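Local coordinates for protein CCMAN5 (Cellulosimicrobium cellulans, PDB 2XSG) that hydrolyses alpha-mannosidic bonds as a family 92 glycosidase and probably uncaps mannose-6-phosphate on yeast-made glycans, a step that improves cellular uptake of recombinant lysosomal enzymes, at residues A[168-174]-A[189-195]. Residues are numbered along the deposited sequence; the frame is centred on the assembly and turned at random.
Sequences TSRRSSS and GQVTGYF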
ATOM      1  N   THR A 168      17.359  -2.109  -2.345  1.00  4.11           N
ATOM      2  CA  THR A 168      17.955  -0.785  -2.475  1.00  4.11           C
ATOM      3  C   THR A 168      19.364  -0.695  -1.910  1.00  3.76           C
ATOM      4  O   THR A 168      20.270  -0.277  -2.613  1.00  4.27           O
ATOM      5  CB  THR A 168      17.064   0.303  -1.849  1.00  3.74           C
ATOM      6  OG1 THR A 168      15.883   0.446  -2.639  1.00  5.39           O
ATOM      7  CG2 THR A 168      17.790   1.648  -1.804  1.00  3.94           C
ATOM      8  N   SER A 169      19.566  -1.066  -0.649  1.00  3.33           N
ATOM      9  CA  SER A 169      20.876  -0.830  -0.037  1.00  2.77           C
ATOM     10  C   SER A 169      21.072  -1.651   1.218  1.00  2.78           C
ATOM     11  O   SER A 169      20.311  -1.520   2.183  1.00  2.21           O
ATOM     12  CB  SER A 169      21.068   0.670   0.285  1.00  2.48           C
ATOM     13  OG  SER A 169      22.288   0.900   0.972  1.00  2.30           O
ATOM     14  N   ARG A 170      22.096  -2.494   1.177  1.00  2.21           N
ATOM     15  CA  ARG A 170      22.540  -3.246   2.331  1.00  3.20           C
ATOM     16  C   ARG A 170      23.507  -2.378   3.133  1.00  3.11           C
ATOM     17  O   ARG A 170      24.504  -1.887   2.587  1.00  2.98           O
ATOM     18  CB  ARG A 170      23.206  -4.563   1.886  1.00  3.45           C
ATOM     19  CG  ARG A 170      24.133  -5.239   2.912  1.00  2.73           C
ATOM     20  CD  ARG A 170      23.415  -5.647   4.227  1.00  4.41           C
ATOM     21  NE  ARG A 170      22.482  -6.739   3.980  1.00  2.89           N
ATOM     22  CZ  ARG A 170      21.158  -6.644   4.060  1.00  2.98           C
ATOM     23  NH1 ARG A 170      20.560  -5.517   4.452  1.00  4.16           N
ATOM     24  NH2 ARG A 170      20.420  -7.701   3.778  1.00  2.00           N
ATOM     25  N   ARG A 171      23.199  -2.178   4.408  1.00  2.36           N
ATOM     26  CA  ARG A 171      24.055  -1.358   5.288  1.00  2.85           C
ATOM     27  C   ARG A 171      24.984  -2.200   6.153  1.00  2.64           C
ATOM     28  O   ARG A 171      26.176  -1.920   6.220  1.00  2.70           O
ATOM     29  CB  ARG A 171      23.230  -0.370   6.140  1.00  2.39           C
ATOM     30  CG  ARG A 171      22.458   0.673   5.304  1.00  3.88           C
ATOM     31  CD  ARG A 171      23.411   1.487   4.410  1.00  4.93           C
ATOM     32  NE  ARG A 171      22.734   2.295   3.386  1.00  7.90           N
ATOM     33  CZ  ARG A 171      22.235   3.514   3.601  1.00  9.00           C
ATOM     34  NH1 ARG A 171      22.309   4.062   4.805  1.00  6.83           N
ATOM     35  NH2 ARG A 171      21.650   4.189   2.616  1.00  7.40           N
ATOM     36  N   SER A 172      24.434  -3.221   6.803  1.00  2.18           N
ATOM     37  CA  SER A 172      25.233  -4.169   7.573  1.00  2.36           C
ATOM     38  C   SER A 172      24.474  -5.491   7.721  1.00  2.53           C
ATOM     39  O   SER A 172      23.238  -5.528   7.605  1.00  2.00           O
ATOM     40  CB  SER A 172      25.616  -3.609   8.940  1.00  2.33           C
ATOM     41  OG  SER A 172      24.469  -3.395   9.740  1.00  3.72           O
ATOM     42  N   SER A 173      25.215  -6.568   7.959  1.00  2.41           N
ATOM     43  CA  SER A 173      24.601  -7.867   8.207  1.00  3.42           C
ATOM     44  C   SER A 173      25.511  -8.725   9.075  1.00  3.80           C
ATOM     45  O   SER A 173      26.712  -8.437   9.201  1.00  4.55           O
ATOM     46  CB  SER A 173      24.302  -8.591   6.881  1.00  3.32           C
ATOM     47  OG  SER A 173      25.513  -8.989   6.250  1.00  4.99           O
ATOM     48  N   SER A 174      24.935  -9.758   9.693  1.00  4.11           N
ATOM     49  CA  SER A 174      25.718 -10.731  10.467  1.00  4.21           C
ATOM     50  C   SER A 174      25.087 -12.097  10.401  1.00  4.20           C
ATOM     51  O   SER A 174      23.886 -12.240  10.130  1.00  3.42           O
ATOM     52  CB  SER A 174      25.854 -10.314  11.935  1.00  3.97           C
ATOM     53  OG  SER A 174      24.585 -10.380  12.584  1.00  2.64           O
ATOM     54  N   GLY A 189      21.228 -13.662  13.200  1.00  2.32           N
ATOM     55  CA  GLY A 189      21.917 -12.384  13.151  1.00  2.92           C
ATOM     56  C   GLY A 189      20.973 -11.254  12.793  1.00  3.37           C
ATOM     57  O   GLY A 189      19.779 -11.326  13.075  1.00  3.64           O
ATOM     58  N   GLN A 190      21.511 -10.215  12.158  1.00  3.30           N
ATOM     59  CA  GLN A 190      20.727  -9.040  11.809  1.00  2.71           C
ATOM     60  C   GLN A 190      21.013  -8.621  10.382  1.00  3.25           C
ATOM     61  O   GLN A 190      22.088  -8.913   9.825  1.00  3.00           O
ATOM     62  CB  GLN A 190      21.039  -7.889  12.768  1.00  2.62           C
ATOM     63  CG  GLN A 190      22.480  -7.344  12.674  1.00  3.37           C
ATOM     64  CD  GLN A 190      22.628  -6.239  11.621  1.00  3.64           C
ATOM     65  OE1 GLN A 190      21.636  -5.665  11.164  1.00  4.32           O
ATOM     66  NE2 GLN A 190      23.861  -5.944  11.237  1.00  2.49           N
ATOM     67  N   VAL A 191      20.041  -7.941   9.787  1.00  2.75           N
ATOM     68  CA  VAL A 191      20.236  -7.305   8.504  1.00  2.84           C
ATOM     69  C   VAL A 191      19.775  -5.866   8.651  1.00  2.99           C
ATOM     70  O   VAL A 191      18.716  -5.606   9.216  1.00  3.42           O
ATOM     71  CB  VAL A 191      19.491  -8.039   7.343  1.00  2.76           C
ATOM     72  CG1 VAL A 191      20.118  -9.397   7.072  1.00  2.21           C
ATOM     73  CG2 VAL A 191      18.008  -8.203   7.642  1.00  2.00           C
ATOM     74  N   THR A 192      20.599  -4.934   8.184  1.00  3.49           N
ATOM     75  CA  THR A 192      20.241  -3.515   8.202  1.00  3.69           C
ATOM     76  C   THR A 192      20.222  -3.019   6.763  1.00  3.59           C
ATOM     77  O   THR A 192      21.208  -3.149   6.023  1.00  3.66           O
ATOM     78  CB  THR A 192      21.195  -2.702   9.119  1.00  3.99           C
ATOM     79  OG1 THR A 192      21.074  -3.193  10.459  1.00  3.00           O
ATOM     80  CG2 THR A 192      20.886  -1.183   9.098  1.00  3.82           C
ATOM     81  N   GLY A 193      19.065  -2.515   6.351  1.00  3.51           N
ATOM     82  CA  GLY A 193      18.881  -2.025   4.996  1.00  3.21           C
ATOM     83  C   GLY A 193      18.467  -0.567   4.999  1.00  3.55           C
ATOM     84  O   GLY A 193      18.384   0.069   6.048  1.00  3.98           O
ATOM     85  N   TYR A 194      18.195  -0.029   3.822  1.00  3.25           N
ATOM     86  CA  TYR A 194      17.727   1.333   3.732  1.00  3.16           C
ATOM     87  C   TYR A 194      16.725   1.427   2.594  1.00  3.32           C
ATOM     88  O   TYR A 194      16.901   0.786   1.557  1.00  3.33           O
ATOM     89  CB  TYR A 194      18.906   2.291   3.513  1.00  3.16           C
ATOM     90  CG  TYR A 194      18.523   3.760   3.435  1.00  4.17           C
ATOM     91  CD1 TYR A 194      18.047   4.315   2.239  1.00  3.97           C
ATOM     92  CD2 TYR A 194      18.648   4.602   4.549  1.00  5.69           C
ATOM     93  CE1 TYR A 194      17.686   5.659   2.151  1.00  3.45           C
ATOM     94  CE2 TYR A 194      18.295   5.979   4.467  1.00  2.97           C
ATOM     95  CZ  TYR A 194      17.821   6.487   3.259  1.00  4.00           C
ATOM     96  OH  TYR A 194      17.446   7.813   3.140  1.00  2.70           O
ATOM     97  N   PHE A 195      15.660   2.194   2.811  1.00  3.03           N
ATOM     98  CA  PHE A 195      14.772   2.586   1.724  1.00  3.26           C
ATOM     99  C   PHE A 195      14.224   3.984   1.953  1.00  3.45           C
ATOM    100  O   PHE A 195      13.733   4.308   3.040  1.00  3.19           O
ATOM    101  CB  PHE A 195      13.625   1.593   1.534  1.00  2.96           C
ATOM    102  CG  PHE A 195      12.710   1.944   0.392  1.00  2.81           C
ATOM    103  CD1 PHE A 195      13.137   1.800  -0.939  1.00  2.17           C
ATOM    104  CD2 PHE A 195      11.434   2.456   0.638  1.00  2.00           C
ATOM    105  CE1 PHE A 195      12.299   2.133  -2.015  1.00  2.00           C
ATOM    106  CE2 PHE A 195      10.580   2.790  -0.428  1.00  2.00           C
ATOM    107  CZ  PHE A 195      11.007   2.623  -1.759  1.00  2.00           C
TER
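R171 lays its guanidinium alongside the Y194 side chain, nearly parallel to the ring (planes 11° apart), across a beta hairpin (strands 169-179 and 185-195) of the N-terminal domain. NH2 does the touching, above one ring face near the rim and 3.3 Å from Y194 CG, while Y194 CB lies against a face of the guanidinium; NE meanwhile donates almost straight to S169 OG (2.8 Å), which lies close to the guanidinium plane and helps fix its rotation. The hairpin carries a classic beta bulge: R171 and S172 both face T192, whose O takes a 2.7 Å bond from R171 N and a long, weak one from S172 N. On the face opposite S172 and Y194, R170's chain bends twice, which brings its guanidinium back over the neighbouring strand. There NH1 reaches the same T192 O in a weak bond, V191 CB packs against one face, and NH2 forms a salt bridge with D78 while NE bonds to L163 O. Beyond the bulge, Q190 folds along its own strand, with CG between backbone N and carbonyl carbon (chi1 66°). Its amide thereby serves both strands: OE1 accepts from T192 OG1 at 2.6 Å, and NE2 donates to S172 OG at 3.0 Å, with that oxygen 13° out of the amide plane. At the far end, S174 OG accepts a hydrogen bond from the backbone N of Q190 at 3.1 Å.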